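Local coordinates for protein separin (Saccharomyces cerevisiae, PDB 5U1T) that cleaves the cohesin subunit MCD1/SCC1 as a caspase-like cysteine protease at the onset of anaphase and is held inactive by securin until then, at residues 80-85 / 133-138; 1256-1261 / 1337-1342; 794-799 / 813-818; 328-333 / 372-377; 630-635 / 640-645. All coordinates share one frame; numbering follows the deposited sequence.

The five contacts join neighbouring helices along an elongated chain, contact 5 across a short connection. Contacts 1 and 4, in the N-terminal part, are relatively near each other, with nearest atoms about 17 Å apart. Contacts 5 and 3 follow in the middle region, their nearest atoms about 20 Å apart. Contact 2 lies at the far end: its centre is 143 Å from that of contact 1, on the opposite side of the chain's centre. It is the one of the five within the peptidase C50 range, which also holds the probable catalytic cysteine, Cys-1497, yet all five lie away from that residue. Contacts 1 and 3 are also touched by the chain of another protein, probably the inhibitor securin.

Contact 1 of 5, residues 80-85 / 133-138; sequences MIIVKL and KILALQ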
# COMPACT_ATOMS: atom_id res chain seq x y z
N MET A 80 49.63 -27.67 -28.95
CA MET A 80 51.07 -27.57 -29.10
C MET A 80 51.77 -28.63 -28.26
O MET A 80 52.80 -29.16 -28.65
CB MET A 80 51.56 -26.17 -28.72
CG MET A 80 52.99 -25.86 -29.22
SD MET A 80 53.27 -26.20 -30.99
CE MET A 80 55.01 -25.78 -31.19
N ILE A 81 51.21 -28.94 -27.10
CA ILE A 81 51.76 -30.00 -26.23
C ILE A 81 51.71 -31.36 -26.92
O ILE A 81 52.67 -32.13 -26.87
CB ILE A 81 51.00 -30.06 -24.90
CG1 ILE A 81 51.33 -28.82 -24.07
CG2 ILE A 81 51.32 -31.36 -24.16
CD1 ILE A 81 50.64 -28.75 -22.77
N ILE A 82 50.58 -31.63 -27.56
CA ILE A 82 50.38 -32.86 -28.30
C ILE A 82 51.39 -33.00 -29.45
O ILE A 82 52.02 -34.05 -29.58
CB ILE A 82 48.92 -32.96 -28.83
CG1 ILE A 82 47.95 -33.07 -27.65
CG2 ILE A 82 48.74 -34.13 -29.80
CD1 ILE A 82 46.48 -32.91 -28.03
N VAL A 83 51.58 -31.96 -30.27
CA VAL A 83 52.51 -32.08 -31.40
C VAL A 83 53.96 -32.21 -30.92
O VAL A 83 54.74 -32.97 -31.51
CB VAL A 83 52.40 -30.89 -32.41
CG1 VAL A 83 51.03 -30.85 -33.05
CG2 VAL A 83 52.66 -29.59 -31.73
N LYS A 84 54.31 -31.49 -29.84
CA LYS A 84 55.64 -31.60 -29.26
C LYS A 84 55.91 -33.01 -28.76
O LYS A 84 57.03 -33.49 -28.84
CB LYS A 84 55.83 -30.60 -28.13
CG LYS A 84 55.83 -29.18 -28.62
CD LYS A 84 56.77 -28.27 -27.83
CE LYS A 84 56.38 -26.81 -28.04
NZ LYS A 84 57.47 -25.85 -27.65
N LEU A 85 54.87 -33.67 -28.27
CA LEU A 85 54.95 -35.08 -27.91
C LEU A 85 55.16 -35.94 -29.15
O LEU A 85 55.95 -36.88 -29.12
CB LEU A 85 53.67 -35.53 -27.19
CG LEU A 85 53.53 -35.00 -25.77
CD1 LEU A 85 52.14 -35.25 -25.22
CD2 LEU A 85 54.58 -35.61 -24.88
N LYS A 133 41.61 -34.18 -35.22
CA LYS A 133 41.48 -35.39 -35.99
C LYS A 133 42.71 -35.67 -36.88
O LYS A 133 43.14 -36.82 -37.04
CB LYS A 133 40.21 -35.31 -36.84
CG LYS A 133 38.93 -35.27 -36.01
CD LYS A 133 37.68 -35.53 -36.84
CE LYS A 133 36.42 -35.49 -35.99
NZ LYS A 133 35.25 -36.02 -36.74
N ILE A 134 43.29 -34.60 -37.43
CA ILE A 134 44.50 -34.72 -38.23
C ILE A 134 45.66 -35.20 -37.35
O ILE A 134 46.48 -36.02 -37.78
CB ILE A 134 44.87 -33.36 -38.94
CG1 ILE A 134 43.80 -32.98 -39.97
CG2 ILE A 134 46.21 -33.46 -39.65
CD1 ILE A 134 44.05 -31.67 -40.63
N LEU A 135 45.71 -34.71 -36.11
CA LEU A 135 46.74 -35.17 -35.18
C LEU A 135 46.52 -36.65 -34.82
O LEU A 135 47.47 -37.42 -34.73
CB LEU A 135 46.77 -34.30 -33.92
CG LEU A 135 47.07 -32.81 -34.16
CD1 LEU A 135 46.75 -31.92 -32.94
CD2 LEU A 135 48.50 -32.65 -34.57
N ALA A 136 45.26 -37.02 -34.64
CA ALA A 136 44.92 -38.40 -34.34
C ALA A 136 45.28 -39.30 -35.52
O ALA A 136 45.77 -40.42 -35.33
CB ALA A 136 43.45 -38.52 -34.00
N LEU A 137 45.06 -38.82 -36.74
CA LEU A 137 45.44 -39.60 -37.92
C LEU A 137 46.96 -39.72 -38.02
O LEU A 137 47.47 -40.77 -38.39
CB LEU A 137 44.87 -38.99 -39.19
CG LEU A 137 43.36 -39.16 -39.36
CD1 LEU A 137 42.89 -38.55 -40.66
CD2 LEU A 137 42.94 -40.60 -39.28
N GLN A 138 47.66 -38.64 -37.69
CA GLN A 138 49.12 -38.65 -37.66
C GLN A 138 49.61 -39.73 -36.72
O GLN A 138 50.49 -40.52 -37.08
CB GLN A 138 49.67 -37.27 -37.23
CG GLN A 138 51.19 -37.15 -37.10
CD GLN A 138 51.94 -37.34 -38.42
OE1 GLN A 138 51.36 -37.24 -39.51
NE2 GLN A 138 53.24 -37.63 -38.33
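Leu-135 reaches from helix 129-142 to the face of helix 69-87 that carries Ile-82 and Val-83, and its two methyls divide the work. The close part is at CD2, which lies 3.5 Å from Val-83 CG1. The other branch is looser: Leu-135 CD1 stays 4.3 Å from Ile-82 CG2. With CG opposite its carbonyl carbon (chi1 -60°), the leucine extends its branched end across the gap, while the backbones keep apart, the CA atoms of Val-83 and Leu-135 being 7.6 Å distant. All three residues are buried. Ile-82 also packs on Glu-97 and Ile-98 of helix 91-103, and Val-83 and Leu-135 each meet an apolar side chain of another protein's chain. Around the back of helix 69-87 the setting changes: Lys-84 is exposed and Ile-81 partly so. A single leucine bridging two helices through apolar contacts, with no hydrogen bond between the two segments, is the kind of join found in stacked-helix arrays such as this N-terminal part of separase.

Contact 2 of 5, residues 1256-1261 / 1337-1342; sequences EKFKDK and VQLEEQ
Phe-1258 overlaps the first side-chain carbon of Gln-1342: its CE1 lies 3.7 Å from Gln-1342 CB, which sits at the ring edge, near the ring plane. The two residues belong to an antiparallel helix pair, 1252-1269 with 1332-1347, whose short segments run at 172° with axes 11.0 Å apart. Strands 1248-1249 and 1353-1362, just outside the pair in sequence, are antiparallel neighbours in a mixed sheet, so the helices belong to a helical insertion between two strands that pair in the sheet. The phenylalanine swings its CG anti to the backbone N (chi1 178°), which carries the ring toward helix 1332-1347 although its CB starts off to one side. There CZ also reaches Leu-1339 CD2, at 4.4 Å, in an obliquely placed apolar contact. Ile-1290, Phe-1293 and Leu-1294 of helix 1287-1294 pack against the same aromatic side chain, and Leu-1339 continues onto Met-1307 and Ile-1311 of helix 1303-1320, making this the buried half of the contact. Lys-1261 and Gln-1342, both partly exposed, form the other half. Their chains cross at about a right angle, each bent at chi2, and meet without a hydrogen bond. Lys-1261 CB lies 3.9 Å from Gln-1342 CG, and beyond it Lys-1261 CG approaches Gln-1342 OE1 at 3.6 Å.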
# COMPACT_ATOMS: atom_id res chain seq x y z
N GLU A 1256 -43.66 52.28 29.49
CA GLU A 1256 -43.75 53.43 28.60
C GLU A 1256 -43.62 54.76 29.32
O GLU A 1256 -43.06 55.71 28.77
CB GLU A 1256 -45.07 53.37 27.83
CG GLU A 1256 -44.98 52.47 26.62
CD GLU A 1256 -43.91 52.94 25.63
OE1 GLU A 1256 -43.72 54.19 25.51
OE2 GLU A 1256 -43.27 52.08 24.98
N LYS A 1257 -44.12 54.84 30.55
CA LYS A 1257 -43.94 56.06 31.33
C LYS A 1257 -42.48 56.14 31.76
O LYS A 1257 -41.88 57.22 31.78
CB LYS A 1257 -44.90 56.13 32.53
CG LYS A 1257 -45.16 57.59 33.03
CD LYS A 1257 -46.41 57.72 33.94
CE LYS A 1257 -46.58 59.13 34.58
NZ LYS A 1257 -46.95 60.22 33.61
N PHE A 1258 -41.88 54.99 32.08
CA PHE A 1258 -40.46 55.00 32.42
C PHE A 1258 -39.59 55.45 31.24
O PHE A 1258 -38.53 56.07 31.43
CB PHE A 1258 -39.96 53.63 32.88
CG PHE A 1258 -38.50 53.61 33.18
CD1 PHE A 1258 -38.00 54.26 34.31
CD2 PHE A 1258 -37.60 53.00 32.32
CE1 PHE A 1258 -36.66 54.26 34.59
CE2 PHE A 1258 -36.24 53.00 32.59
CZ PHE A 1258 -35.77 53.63 33.72
N LYS A 1259 -40.03 55.12 30.03
CA LYS A 1259 -39.25 55.42 28.84
C LYS A 1259 -39.23 56.94 28.59
O LYS A 1259 -38.17 57.50 28.27
CB LYS A 1259 -39.79 54.65 27.63
CG LYS A 1259 -38.85 54.68 26.44
CD LYS A 1259 -39.15 53.54 25.51
CE LYS A 1259 -40.10 53.95 24.42
NZ LYS A 1259 -39.74 53.22 23.17
N ASP A 1260 -40.38 57.58 28.75
CA ASP A 1260 -40.48 59.04 28.65
C ASP A 1260 -39.51 59.71 29.61
O ASP A 1260 -38.78 60.63 29.24
CB ASP A 1260 -41.90 59.51 28.95
CG ASP A 1260 -42.84 59.33 27.77
OD1 ASP A 1260 -42.38 59.10 26.64
OD2 ASP A 1260 -44.07 59.44 27.97
N LYS A 1261 -39.51 59.23 30.85
CA LYS A 1261 -38.66 59.80 31.91
C LYS A 1261 -37.18 59.58 31.64
O LYS A 1261 -36.37 60.52 31.66
CB LYS A 1261 -39.06 59.22 33.26
CG LYS A 1261 -40.42 59.68 33.75
CD LYS A 1261 -40.39 61.14 34.13
CE LYS A 1261 -41.66 61.50 34.89
NZ LYS A 1261 -41.53 62.74 35.74
N VAL A 1337 -29.36 60.14 40.82
CA VAL A 1337 -30.52 60.47 41.63
C VAL A 1337 -31.82 60.23 40.88
O VAL A 1337 -32.72 59.56 41.38
CB VAL A 1337 -30.48 61.94 42.11
CG1 VAL A 1337 -31.84 62.40 42.60
CG2 VAL A 1337 -29.42 62.11 43.19
N GLN A 1338 -31.92 60.80 39.68
CA GLN A 1338 -33.16 60.72 38.90
C GLN A 1338 -33.47 59.30 38.40
O GLN A 1338 -34.63 58.91 38.33
CB GLN A 1338 -33.10 61.70 37.72
CG GLN A 1338 -33.30 63.16 38.09
CD GLN A 1338 -32.75 64.14 37.03
OE1 GLN A 1338 -32.29 63.72 35.97
NE2 GLN A 1338 -32.78 65.43 37.33
N LEU A 1339 -32.46 58.52 38.03
CA LEU A 1339 -32.73 57.16 37.53
C LEU A 1339 -33.16 56.24 38.65
O LEU A 1339 -34.08 55.44 38.49
CB LEU A 1339 -31.52 56.57 36.83
CG LEU A 1339 -31.33 56.96 35.37
CD1 LEU A 1339 -29.96 56.51 34.98
CD2 LEU A 1339 -32.38 56.33 34.48
N GLU A 1340 -32.49 56.36 39.80
CA GLU A 1340 -32.84 55.60 40.99
C GLU A 1340 -34.24 55.91 41.46
O GLU A 1340 -34.96 55.04 41.93
CB GLU A 1340 -31.86 55.89 42.13
CG GLU A 1340 -32.21 55.16 43.41
CD GLU A 1340 -31.02 55.02 44.31
OE1 GLU A 1340 -30.05 55.78 44.11
OE2 GLU A 1340 -31.04 54.14 45.19
N GLU A 1341 -34.60 57.18 41.35
CA GLU A 1341 -35.93 57.64 41.69
C GLU A 1341 -36.96 56.92 40.82
O GLU A 1341 -37.85 56.25 41.34
CB GLU A 1341 -36.02 59.16 41.52
CG GLU A 1341 -37.31 59.82 41.96
CD GLU A 1341 -37.34 61.31 41.59
OE1 GLU A 1341 -36.26 61.93 41.35
OE2 GLU A 1341 -38.47 61.88 41.54
N GLN A 1342 -36.82 57.03 39.51
CA GLN A 1342 -37.77 56.40 38.61
C GLN A 1342 -37.79 54.86 38.77
O GLN A 1342 -38.84 54.24 38.60
CB GLN A 1342 -37.48 56.78 37.15
CG GLN A 1342 -37.68 58.24 36.80
CD GLN A 1342 -38.95 58.85 37.41
OE1 GLN A 1342 -40.07 58.45 37.09
NE2 GLN A 1342 -38.76 59.84 38.29

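Contact 3 of 5, residues 794-799 / 813-818; sequences FSFFQL and EFYSKE
Tyr-815 turns one ring face to Leu-799, whose CD1 stands 4.2 Å from the ring centroid and 23° off the normal, a CH-pi contact. The setting is an antiparallel helical hairpin: helices 782-805 and 809-825 are joined by a short connection, and the short segments run at 159° with axes 9.8 Å apart. Phe-814 CD1, from the tyrosine's own helix, lies over the opposite face, so each face has a neighbour, both set toward the rim. Its hydroxyl, OH, is hydrogen-bonded to an acidic side chain of another protein's chain, probably securin. Phe-796 comes to Tyr-815 obliquely, its CE1 4.1 Å from Tyr-815 CD1. The same phenylalanine meets the aliphatic base of Glu-818, whose chain bends at chi2 (-64°) and leads its carboxylate away, to a salt bridge with Arg-821 and a hydrogen bond with an aromatic side chain of the other protein. What remains against the ring is one methylene: Glu-818 CB lies 3.7 Å from Phe-796 CE1.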
# COMPACT_ATOMS: atom_id res chain seq x y z
N PHE A 794 -2.45 4.96 5.27
CA PHE A 794 -3.30 5.95 4.62
C PHE A 794 -4.71 5.90 5.21
O PHE A 794 -5.28 6.93 5.56
CB PHE A 794 -3.35 5.71 3.10
CG PHE A 794 -4.29 6.63 2.35
CD1 PHE A 794 -5.68 6.47 2.45
CD2 PHE A 794 -3.79 7.61 1.52
CE1 PHE A 794 -6.55 7.31 1.75
CE2 PHE A 794 -4.65 8.45 0.80
CZ PHE A 794 -6.03 8.29 0.92
N SER A 795 -5.27 4.69 5.30
CA SER A 795 -6.64 4.58 5.74
C SER A 795 -6.77 4.96 7.23
O SER A 795 -7.79 5.51 7.60
CB SER A 795 -7.18 3.17 5.48
OG SER A 795 -6.77 2.29 6.48
N PHE A 796 -5.76 4.73 8.06
CA PHE A 796 -5.80 5.32 9.41
C PHE A 796 -5.75 6.87 9.39
O PHE A 796 -6.58 7.51 10.02
CB PHE A 796 -4.67 4.79 10.28
CG PHE A 796 -4.99 3.47 10.94
CD1 PHE A 796 -5.81 3.43 12.07
CD2 PHE A 796 -4.50 2.28 10.42
CE1 PHE A 796 -6.13 2.23 12.67
CE2 PHE A 796 -4.81 1.07 11.02
CZ PHE A 796 -5.62 1.04 12.15
N PHE A 797 -4.78 7.44 8.69
CA PHE A 797 -4.75 8.87 8.45
C PHE A 797 -6.14 9.38 7.99
O PHE A 797 -6.70 10.31 8.57
CB PHE A 797 -3.69 9.23 7.40
CG PHE A 797 -2.28 8.84 7.78
CD1 PHE A 797 -1.95 8.48 9.08
CD2 PHE A 797 -1.28 8.82 6.81
CE1 PHE A 797 -0.63 8.10 9.41
CE2 PHE A 797 0.03 8.46 7.13
CZ PHE A 797 0.36 8.10 8.43
N GLN A 798 -6.70 8.76 6.97
CA GLN A 798 -7.97 9.21 6.43
C GLN A 798 -9.11 9.16 7.46
O GLN A 798 -9.86 10.12 7.58
CB GLN A 798 -8.35 8.39 5.20
CG GLN A 798 -9.24 9.14 4.22
CD GLN A 798 -8.79 10.58 4.02
OE1 GLN A 798 -7.73 10.85 3.44
NE2 GLN A 798 -9.59 11.51 4.53
N LEU A 799 -9.23 8.05 8.17
CA LEU A 799 -10.31 7.88 9.13
C LEU A 799 -10.21 8.91 10.25
O LEU A 799 -11.20 9.55 10.62
CB LEU A 799 -10.31 6.47 9.72
CG LEU A 799 -11.16 5.40 9.04
CD1 LEU A 799 -10.70 4.02 9.50
CD2 LEU A 799 -12.63 5.56 9.33
N GLU A 813 -9.52 9.15 19.25
CA GLU A 813 -8.74 8.48 20.28
C GLU A 813 -8.62 7.01 19.95
O GLU A 813 -7.55 6.44 20.10
CB GLU A 813 -9.38 8.67 21.65
CG GLU A 813 -9.10 10.01 22.27
CD GLU A 813 -7.61 10.30 22.41
OE1 GLU A 813 -7.08 11.09 21.60
OE2 GLU A 813 -6.98 9.76 23.34
N PHE A 814 -9.71 6.40 19.50
CA PHE A 814 -9.70 4.96 19.25
C PHE A 814 -8.71 4.62 18.14
O PHE A 814 -7.88 3.71 18.27
CB PHE A 814 -11.09 4.46 18.87
CG PHE A 814 -11.14 2.99 18.59
CD1 PHE A 814 -10.89 2.51 17.30
CD2 PHE A 814 -11.42 2.09 19.60
CE1 PHE A 814 -10.92 1.13 17.03
CE2 PHE A 814 -11.46 0.72 19.33
CZ PHE A 814 -11.21 0.24 18.04
N TYR A 815 -8.83 5.35 17.03
CA TYR A 815 -8.04 5.07 15.86
C TYR A 815 -6.58 5.41 16.09
O TYR A 815 -5.70 4.63 15.73
CB TYR A 815 -8.61 5.83 14.68
CG TYR A 815 -9.82 5.13 14.14
CD1 TYR A 815 -9.76 3.79 13.82
CD2 TYR A 815 -11.04 5.78 13.99
CE1 TYR A 815 -10.85 3.12 13.33
CE2 TYR A 815 -12.15 5.11 13.51
CZ TYR A 815 -12.05 3.78 13.18
OH TYR A 815 -13.13 3.08 12.70
N SER A 816 -6.34 6.54 16.72
CA SER A 816 -4.97 6.99 16.96
C SER A 816 -4.28 5.98 17.85
O SER A 816 -3.10 5.68 17.67
CB SER A 816 -4.93 8.40 17.58
OG SER A 816 -5.16 8.38 18.97
N LYS A 817 -5.02 5.42 18.79
CA LYS A 817 -4.49 4.34 19.61
C LYS A 817 -4.19 3.06 18.81
O LYS A 817 -3.17 2.43 19.01
CB LYS A 817 -5.46 4.04 20.75
CG LYS A 817 -5.35 5.04 21.89
CD LYS A 817 -6.59 5.01 22.76
CE LYS A 817 -6.57 6.15 23.78
NZ LYS A 817 -7.78 6.13 24.68
N GLU A 818 -5.08 2.69 17.89
CA GLU A 818 -4.83 1.51 17.09
C GLU A 818 -3.61 1.74 16.22
O GLU A 818 -2.77 0.86 16.09
CB GLU A 818 -6.04 1.16 16.22
CG GLU A 818 -7.15 0.45 16.98
CD GLU A 818 -6.69 -0.91 17.49
OE1 GLU A 818 -6.24 -1.74 16.66
OE2 GLU A 818 -6.77 -1.14 18.73

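Contact 4 of 5, residues 328-333 / 372-377; sequences CLWSTI and SELLGV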
# COMPACT_ATOMS: atom_id res chain seq x y z
N CYS A 328 18.40 -53.53 -41.70
CA CYS A 328 19.27 -53.95 -42.80
C CYS A 328 19.26 -52.94 -43.94
O CYS A 328 20.31 -52.55 -44.46
CB CYS A 328 18.84 -55.32 -43.34
SG CYS A 328 19.21 -56.74 -42.25
N LEU A 329 18.07 -52.52 -44.34
CA LEU A 329 17.93 -51.61 -45.46
C LEU A 329 18.56 -50.25 -45.17
O LEU A 329 19.32 -49.73 -45.98
CB LEU A 329 16.45 -51.47 -45.83
CG LEU A 329 15.95 -50.54 -46.93
CD1 LEU A 329 16.50 -50.95 -48.28
CD2 LEU A 329 14.43 -50.52 -46.94
N TRP A 330 18.27 -49.69 -44.00
CA TRP A 330 18.70 -48.33 -43.72
C TRP A 330 20.17 -48.27 -43.33
O TRP A 330 20.79 -47.21 -43.43
CB TRP A 330 17.83 -47.70 -42.63
CG TRP A 330 16.53 -47.26 -43.20
CD1 TRP A 330 15.33 -47.91 -43.10
CD2 TRP A 330 16.31 -46.11 -44.01
NE1 TRP A 330 14.37 -47.21 -43.79
CE2 TRP A 330 14.94 -46.11 -44.36
CE3 TRP A 330 17.12 -45.07 -44.48
CZ2 TRP A 330 14.37 -45.10 -45.15
CZ3 TRP A 330 16.55 -44.07 -45.26
CH2 TRP A 330 15.19 -44.09 -45.59
N SER A 331 20.72 -49.40 -42.91
CA SER A 331 22.14 -49.44 -42.63
C SER A 331 22.91 -49.36 -43.94
O SER A 331 23.96 -48.72 -44.01
CB SER A 331 22.51 -50.70 -41.85
OG SER A 331 21.65 -50.88 -40.75
N THR A 332 22.39 -50.00 -44.99
CA THR A 332 23.05 -49.95 -46.29
C THR A 332 22.94 -48.54 -46.88
O THR A 332 23.84 -48.10 -47.60
CB THR A 332 22.48 -50.98 -47.30
OG1 THR A 332 22.39 -52.26 -46.68
CG2 THR A 332 23.37 -51.08 -48.54
N ILE A 333 21.86 -47.83 -46.57
CA ILE A 333 21.69 -46.47 -47.09
C ILE A 333 22.79 -45.56 -46.57
O ILE A 333 23.42 -44.84 -47.35
CB ILE A 333 20.31 -45.88 -46.73
CG1 ILE A 333 19.20 -46.67 -47.43
CG2 ILE A 333 20.24 -44.41 -47.12
CD1 ILE A 333 17.96 -45.87 -47.78
N SER A 372 15.27 -50.18 -30.85
CA SER A 372 16.23 -49.17 -30.43
C SER A 372 17.30 -49.00 -31.48
O SER A 372 17.75 -47.90 -31.77
CB SER A 372 16.88 -49.52 -29.10
OG SER A 372 17.94 -48.61 -28.84
N GLU A 373 17.71 -50.12 -32.06
CA GLU A 373 18.74 -50.11 -33.08
C GLU A 373 18.26 -49.40 -34.35
O GLU A 373 18.98 -48.57 -34.90
CB GLU A 373 19.18 -51.54 -33.39
CG GLU A 373 20.15 -51.66 -34.54
CD GLU A 373 20.56 -53.11 -34.80
OE1 GLU A 373 20.16 -53.98 -33.99
OE2 GLU A 373 21.26 -53.38 -35.81
N LEU A 374 17.06 -49.73 -34.81
CA LEU A 374 16.52 -49.09 -36.00
C LEU A 374 16.39 -47.57 -35.78
O LEU A 374 16.73 -46.77 -36.65
CB LEU A 374 15.17 -49.71 -36.38
CG LEU A 374 14.45 -49.11 -37.60
CD1 LEU A 374 15.34 -49.11 -38.83
CD2 LEU A 374 13.17 -49.86 -37.87
N LEU A 375 15.93 -47.17 -34.59
CA LEU A 375 15.81 -45.76 -34.24
C LEU A 375 17.18 -45.10 -34.18
O LEU A 375 17.32 -43.92 -34.49
CB LEU A 375 15.08 -45.60 -32.92
CG LEU A 375 13.59 -45.83 -33.09
CD1 LEU A 375 12.84 -45.68 -31.77
CD2 LEU A 375 13.06 -44.86 -34.12
N GLY A 376 18.18 -45.86 -33.78
CA GLY A 376 19.54 -45.36 -33.72
C GLY A 376 20.15 -45.09 -35.09
O GLY A 376 20.80 -44.07 -35.29
N VAL A 377 19.95 -46.01 -36.02
CA VAL A 377 20.57 -45.88 -37.33
C VAL A 377 19.85 -44.79 -38.11
O VAL A 377 20.46 -44.09 -38.92
CB VAL A 377 20.57 -47.21 -38.12
CG1 VAL A 377 19.23 -47.89 -38.01
CG2 VAL A 377 20.96 -47.00 -39.58
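Within 328-333, Trp-330 is the first residue to touch segment 372-377, and it does so by its near parts. The indole leads away, yet its CD1 comes within 4.4 Å of Leu-374 CD1, a loose and oblique approach; Leu-374 also packs on Leu-323 and Leu-326, earlier in helix 319-336. Nearer the backbone, Trp-330 O lies 3.9 Å from Val-377 CG2, and its CB is 4.4 Å from the same methyl. The tryptophan side chain also packs on Ile-344, Gln-347 and Thr-351 of helix 342-357. That helix links the two in sequence: 319-336 and 365-384, the helices on either side of it in the chain, run nearly parallel, the short segments at 24° with axes 9.8 Å apart, as alternate helices do in an alpha-alpha superhelix. Next comes Ser-331, whose CA and OG both stand 4.1 Å from Val-377 CG2. The valine puts this methyl anti to its backbone N, pointing it into the groove beside Trp-330 and Ser-331. Ser-331 OG itself is hydrogen-bonded to Val-327 O in its own helix. On the side away from helix 365-384, Thr-332 OG1 donates to Cys-328 O and is also bonded to Leu-291 N. Ile-333, last in the segment, lays its CD1 over one face of the Trp-330 indole.

Contact 5 of 5, residues 630-635 / 640-645; sequences CIKSKE and SIVPYA
The backbones come closest at Lys-632 and Val-642, whose CA atoms are 5.8 Å apart, and between them the chain doubles back through an inverse gamma turn centred on Lys-634 and the short helix 635-638. This is an alpha-alpha hairpin of helices 621-633 and 642-655, with side chains of the first helix meeting Ile-641, just before the second, and Val-642 and Ala-645 in its first turn. Ile-631 is the deeper of the two main residues on the first segment. Its CG2, set anti to the backbone N, touches three partners: Ile-641 CG2 at 3.6 Å, Ala-645 CB at 3.8 Å and Val-642 CG2 at 4.2 Å. The two isoleucine side chains cross at about a right angle, and both continue onto Val-608 of helix 602-617, which places this apolar group against the preceding helix. Lys-632 works nearer the surface. The aliphatic part of its chain lies across Val-642, again near a right angle, with CG 4.1 Å from Val-642 CG1. Bends at chi3 and chi4 then take the amino group to a salt bridge with Asp-646 OD1. Ala-645 touches both Ile-631 and Lys-632; its backbone O is tied to Ser-628 OG, while its methyl CB lies 3.6 Å from Lys-632 CG.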
# COMPACT_ATOMS: atom_id res chain seq x y z
N CYS A 630 14.75 8.10 -18.09
CA CYS A 630 15.90 7.47 -18.70
C CYS A 630 15.55 6.08 -19.28
O CYS A 630 15.97 5.75 -20.39
CB CYS A 630 17.02 7.36 -17.67
SG CYS A 630 18.48 6.63 -18.38
N ILE A 631 14.78 5.29 -18.54
CA ILE A 631 14.25 4.01 -19.03
C ILE A 631 13.47 4.18 -20.32
O ILE A 631 13.74 3.52 -21.33
CB ILE A 631 13.34 3.34 -17.99
CG1 ILE A 631 14.15 2.90 -16.77
CG2 ILE A 631 12.56 2.19 -18.61
CD1 ILE A 631 13.31 2.53 -15.59
N LYS A 632 12.49 5.08 -20.29
CA LYS A 632 11.64 5.33 -21.45
C LYS A 632 12.45 5.91 -22.58
O LYS A 632 11.97 6.04 -23.69
CB LYS A 632 10.50 6.29 -21.10
CG LYS A 632 9.60 5.82 -19.95
CD LYS A 632 8.84 7.01 -19.35
CE LYS A 632 8.26 7.89 -20.46
NZ LYS A 632 7.29 7.15 -21.33
N SER A 633 13.69 6.28 -22.27
CA SER A 633 14.62 6.74 -23.28
C SER A 633 15.32 5.54 -23.94
O SER A 633 15.30 5.40 -25.16
CB SER A 633 15.62 7.71 -22.65
OG SER A 633 16.71 7.94 -23.51
N LYS A 634 15.92 4.67 -23.13
CA LYS A 634 16.58 3.47 -23.63
C LYS A 634 15.54 2.39 -23.96
O LYS A 634 15.71 1.21 -23.61
CB LYS A 634 17.57 2.93 -22.60
CG LYS A 634 18.46 3.96 -21.94
CD LYS A 634 19.41 4.58 -22.92
CE LYS A 634 20.42 5.46 -22.21
NZ LYS A 634 21.41 6.03 -23.18
N GLU A 635 14.47 2.80 -24.63
CA GLU A 635 13.39 1.92 -25.06
C GLU A 635 13.80 0.76 -25.98
O GLU A 635 13.15 -0.30 -26.00
CB GLU A 635 12.35 2.78 -25.76
CG GLU A 635 11.17 2.07 -26.32
CD GLU A 635 10.10 3.07 -26.70
OE1 GLU A 635 10.26 3.74 -27.76
OE2 GLU A 635 9.13 3.21 -25.92
N SER A 640 10.00 -3.66 -22.60
CA SER A 640 9.13 -4.56 -21.84
C SER A 640 8.80 -3.99 -20.47
O SER A 640 7.79 -4.33 -19.85
CB SER A 640 9.78 -5.95 -21.69
OG SER A 640 10.69 -6.01 -20.60
N ILE A 641 9.67 -3.11 -20.00
CA ILE A 641 9.58 -2.61 -18.64
C ILE A 641 8.97 -1.21 -18.60
O ILE A 641 8.54 -0.75 -17.55
CB ILE A 641 10.97 -2.61 -18.01
CG1 ILE A 641 10.91 -3.02 -16.57
CG2 ILE A 641 11.65 -1.25 -18.14
CD1 ILE A 641 12.26 -2.92 -15.96
N VAL A 642 8.92 -0.54 -19.76
CA VAL A 642 8.41 0.82 -19.90
C VAL A 642 6.98 1.04 -19.35
O VAL A 642 6.67 2.14 -18.88
CB VAL A 642 8.47 1.27 -21.39
CG1 VAL A 642 7.73 2.58 -21.61
CG2 VAL A 642 9.92 1.41 -21.83
N PRO A 643 6.10 0.03 -19.41
CA PRO A 643 4.86 0.17 -18.63
C PRO A 643 5.09 0.53 -17.16
O PRO A 643 4.27 1.22 -16.55
CB PRO A 643 4.22 -1.22 -18.74
CG PRO A 643 4.65 -1.70 -20.09
CD PRO A 643 6.04 -1.13 -20.33
N TYR A 644 6.19 0.06 -16.59
CA TYR A 644 6.48 0.37 -15.20
C TYR A 644 7.04 1.76 -15.07
O TYR A 644 6.74 2.47 -14.10
CB TYR A 644 7.46 -0.63 -14.59
CG TYR A 644 6.85 -1.98 -14.32
CD1 TYR A 644 6.76 -2.93 -15.33
CD2 TYR A 644 6.40 -2.31 -13.06
CE1 TYR A 644 6.22 -4.16 -15.09
CE2 TYR A 644 5.86 -3.54 -12.81
CZ TYR A 644 5.78 -4.47 -13.83
OH TYR A 644 5.24 -5.72 -13.60
N ALA A 645 7.86 2.17 -16.04
CA ALA A 645 8.40 3.50 -15.99
C ALA A 645 7.24 4.49 -16.11
O ALA A 645 7.20 5.48 -15.41
CB ALA A 645 9.42 3.71 -17.07